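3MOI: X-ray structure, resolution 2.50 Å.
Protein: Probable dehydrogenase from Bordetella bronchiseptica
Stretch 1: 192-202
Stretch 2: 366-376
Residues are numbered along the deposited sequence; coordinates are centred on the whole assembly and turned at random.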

# COMPACT_ATOMS: atom_id res chain seq x y z
N GLN A 192 -17.99 3.20 -8.02
CA GLN A 192 -17.63 2.89 -9.41
C GLN A 192 -17.48 1.40 -9.74
O GLN A 192 -17.11 0.58 -8.92
CB GLN A 192 -16.36 3.60 -9.76
CG GLN A 192 -16.49 5.17 -9.82
CD GLN A 192 -15.26 5.75 -10.41
OE1 GLN A 192 -14.98 5.53 -11.61
NE2 GLN A 192 -14.46 6.48 -9.58
N ARG A 193 -17.81 1.03 -10.97
CA ARG A 193 -17.52 -0.26 -11.48
C ARG A 193 -16.00 -0.45 -11.61
O ARG A 193 -15.25 0.45 -12.00
CB ARG A 193 -18.21 -0.46 -12.81
CG ARG A 193 -17.97 -1.86 -13.45
CD ARG A 193 -18.89 -2.14 -14.63
NE ARG A 193 -18.27 -3.04 -15.62
CZ ARG A 193 -18.45 -4.36 -15.63
NH1 ARG A 193 -19.24 -4.93 -14.71
NH2 ARG A 193 -17.84 -5.12 -16.53
N ILE A 194 -15.56 -1.65 -11.26
CA ILE A 194 -14.22 -2.06 -11.48
C ILE A 194 -14.14 -2.54 -12.92
O ILE A 194 -14.78 -3.51 -13.27
CB ILE A 194 -13.89 -3.19 -10.50
CG1 ILE A 194 -13.94 -2.64 -9.07
CG2 ILE A 194 -12.55 -3.73 -10.82
CD1 ILE A 194 -13.86 -3.62 -7.95
N THR A 195 -13.35 -1.88 -13.74
CA THR A 195 -13.27 -2.20 -15.19
C THR A 195 -11.99 -2.90 -15.60
O THR A 195 -11.90 -3.38 -16.71
CB THR A 195 -13.37 -0.95 -16.10
OG1 THR A 195 -12.37 -0.02 -15.69
CG2 THR A 195 -14.75 -0.28 -15.97
N ALA A 196 -10.99 -2.97 -14.74
CA ALA A 196 -9.83 -3.80 -15.09
C ALA A 196 -9.09 -4.25 -13.82
O ALA A 196 -9.17 -3.61 -12.79
CB ALA A 196 -8.89 -3.04 -16.03
N VAL A 197 -8.38 -5.36 -13.93
CA VAL A 197 -7.73 -6.01 -12.80
C VAL A 197 -6.37 -6.50 -13.23
O VAL A 197 -6.28 -7.35 -14.15
CB VAL A 197 -8.48 -7.25 -12.35
CG1 VAL A 197 -7.77 -7.85 -11.17
CG2 VAL A 197 -9.91 -6.93 -12.04
N ARG A 198 -5.33 -5.98 -12.57
CA ARG A 198 -4.02 -6.56 -12.60
C ARG A 198 -3.70 -7.09 -11.20
O ARG A 198 -3.63 -6.28 -10.25
CB ARG A 198 -2.99 -5.51 -13.01
CG ARG A 198 -1.56 -5.98 -13.00
CD ARG A 198 -1.32 -7.16 -13.97
NE ARG A 198 0.06 -7.62 -13.88
CZ ARG A 198 0.44 -8.77 -13.34
NH1 ARG A 198 -0.48 -9.60 -12.91
NH2 ARG A 198 1.75 -9.08 -13.27
N ALA A 199 -3.47 -8.40 -11.07
CA ALA A 199 -3.14 -8.99 -9.75
C ALA A 199 -2.12 -10.14 -9.85
O ALA A 199 -2.00 -10.74 -10.89
CB ALA A 199 -4.37 -9.46 -9.07
N MET A 200 -1.44 -10.42 -8.74
CA MET A 200 -0.45 -11.49 -8.58
C MET A 200 -0.89 -12.12 -7.29
O MET A 200 -1.18 -11.39 -6.37
CB MET A 200 0.92 -10.88 -8.31
CG MET A 200 2.09 -11.91 -8.01
SD MET A 200 3.14 -11.37 -6.66
CE MET A 200 1.95 -11.54 -5.33
N THR A 201 -0.92 -13.44 -7.19
CA THR A 201 -1.20 -14.12 -5.90
C THR A 201 -0.04 -15.06 -5.57
O THR A 201 0.64 -15.47 -6.45
CB THR A 201 -2.43 -14.99 -6.00
OG1 THR A 201 -2.17 -15.93 -7.05
CG2 THR A 201 -3.67 -14.15 -6.32
N GLY A 202 0.16 -15.37 -4.30
CA GLY A 202 1.13 -16.36 -3.84
C GLY A 202 0.49 -17.36 -2.91
O GLY A 202 -0.57 -17.11 -2.27
N LYS A 366 -22.49 -11.16 -7.66
CA LYS A 366 -21.89 -11.81 -8.85
C LYS A 366 -20.71 -11.01 -9.33
O LYS A 366 -19.65 -11.57 -9.64
CB LYS A 366 -22.88 -12.00 -10.02
CG LYS A 366 -22.26 -12.64 -11.27
CD LYS A 366 -23.27 -12.81 -12.40
CE LYS A 366 -22.69 -13.68 -13.54
NZ LYS A 366 -23.68 -13.81 -14.69
N ASP A 367 -20.91 -9.70 -9.36
CA ASP A 367 -19.88 -8.79 -9.75
C ASP A 367 -18.62 -8.91 -8.90
O ASP A 367 -17.50 -8.98 -9.45
CB ASP A 367 -20.41 -7.36 -9.78
CG ASP A 367 -19.33 -6.39 -10.23
OD1 ASP A 367 -19.20 -6.11 -11.48
OD2 ASP A 367 -18.56 -5.99 -9.33
N THR A 368 -18.77 -9.06 -7.59
CA THR A 368 -17.60 -9.29 -6.76
C THR A 368 -17.00 -10.66 -7.07
O THR A 368 -15.74 -10.85 -7.14
CB THR A 368 -17.96 -9.16 -5.30
OG1 THR A 368 -18.28 -7.80 -5.06
CG2 THR A 368 -16.82 -9.62 -4.36
N LEU A 369 -17.84 -11.65 -7.29
CA LEU A 369 -17.29 -12.96 -7.69
C LEU A 369 -16.47 -12.74 -8.96
O LEU A 369 -15.34 -13.21 -9.02
CB LEU A 369 -18.38 -13.99 -7.86
CG LEU A 369 -18.05 -15.35 -8.46
CD1 LEU A 369 -17.03 -16.18 -7.64
CD2 LEU A 369 -19.32 -16.08 -8.62
N GLU A 370 -16.93 -11.94 -9.93
CA GLU A 370 -16.16 -11.84 -11.20
C GLU A 370 -14.87 -11.17 -10.97
O GLU A 370 -13.89 -11.50 -11.61
CB GLU A 370 -16.91 -11.14 -12.30
CG GLU A 370 -18.06 -11.97 -12.83
CD GLU A 370 -19.00 -11.23 -13.74
OE1 GLU A 370 -18.81 -10.02 -13.99
OE2 GLU A 370 -19.96 -11.86 -14.27
N VAL A 371 -14.85 -10.21 -10.06
CA VAL A 371 -13.59 -9.54 -9.78
C VAL A 371 -12.60 -10.52 -9.13
O VAL A 371 -11.45 -10.58 -9.52
CB VAL A 371 -13.80 -8.31 -8.89
CG1 VAL A 371 -12.47 -7.78 -8.41
CG2 VAL A 371 -14.64 -7.23 -9.65
N CYS A 372 -13.05 -11.31 -8.17
CA CYS A 372 -12.19 -12.40 -7.69
C CYS A 372 -11.67 -13.30 -8.83
O CYS A 372 -10.47 -13.63 -8.87
CB CYS A 372 -12.95 -13.31 -6.74
SG CYS A 372 -13.47 -12.51 -5.20
N LEU A 373 -12.53 -13.70 -9.77
CA LEU A 373 -12.07 -14.58 -10.87
C LEU A 373 -11.01 -13.87 -11.70
O LEU A 373 -10.07 -14.51 -12.17
CB LEU A 373 -13.22 -15.08 -11.78
CG LEU A 373 -14.23 -16.02 -11.04
CD1 LEU A 373 -15.52 -16.29 -11.84
CD2 LEU A 373 -13.60 -17.33 -10.61
N ALA A 374 -11.13 -12.57 -11.83
CA ALA A 374 -10.21 -11.82 -12.66
C ALA A 374 -8.85 -11.72 -11.96
O ALA A 374 -7.79 -11.74 -12.61
CB ALA A 374 -10.80 -10.45 -13.03
N VAL A 375 -8.86 -11.70 -10.63
CA VAL A 375 -7.62 -11.80 -9.86
C VAL A 375 -6.94 -13.15 -10.13
O VAL A 375 -5.71 -13.21 -10.37
CB VAL A 375 -7.87 -11.63 -8.35
CG1 VAL A 375 -6.63 -12.06 -7.55
CG2 VAL A 375 -8.27 -10.13 -8.04
N LEU A 376 -7.71 -14.23 -10.14
CA LEU A 376 -7.12 -15.52 -10.43
C LEU A 376 -6.57 -15.54 -11.86
O LEU A 376 -5.42 -15.96 -12.02
CB LEU A 376 -8.08 -16.69 -10.22
CG LEU A 376 -8.41 -17.06 -8.76
CD1 LEU A 376 -9.69 -17.92 -8.70
CD2 LEU A 376 -7.24 -17.75 -8.05

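No hydrogen bond joins these two stretches; apart from one salt bridge at an end, a strand and a helix whose touching residues are at least 174 apart in sequence are held together by apolar packing alone. The helix, 366-376, runs across the strand at 50° between their N-to-C directions, and the axes approach to 7.7 Å. The helix satisfies its own backbone, with bonds such as Val-375 N to Val-371 O (3.0 Å), and the contact across the stretches is made by side chains.

The extended strand turns alternate side chains to the helix. Val-197, Ala-199 and Thr-201 point toward it, whereas Ala-196, Arg-198 and Met-200 point away. On the helix, Asp-367, Val-371 and Ala-374 point toward the strand; their spacing of four and three residues, close to one turn, keeps them on the same side.

The CA atoms of Ala-199 and Val-375 lie 5.3 Å apart, the closest such pair, with only the methyl of Ala-199 on the strand side, its CB 3.8 Å from Val-375 CG1. Although its CA-to-CB bond points sideways, Val-375 is the helix residue most covered by the strand: its CG1 also lies 3.8 Å from Thr-201 CG2, and its CG2 is 3.9 Å from Val-197 CG1. Thr-201 thus offers a methyl to the helix while its OG1 is hydrogen-bonded elsewhere in the structure. The other methyl of Val-197, CG2, meets Ala-374 CB at 3.8 Å, so one branched side chain touches two helix residues. Farther back, the longer Ile-194 reaches Val-371, with Ile-194 CD1 4.1 Å from Val-371 CG2.

At the Arg-193 end, the CA-to-CB bond of Arg-193 points sideways, but its long chain brings NH1 within 3.4 Å of Asp-367 OD1, a salt bridge between opposite charges.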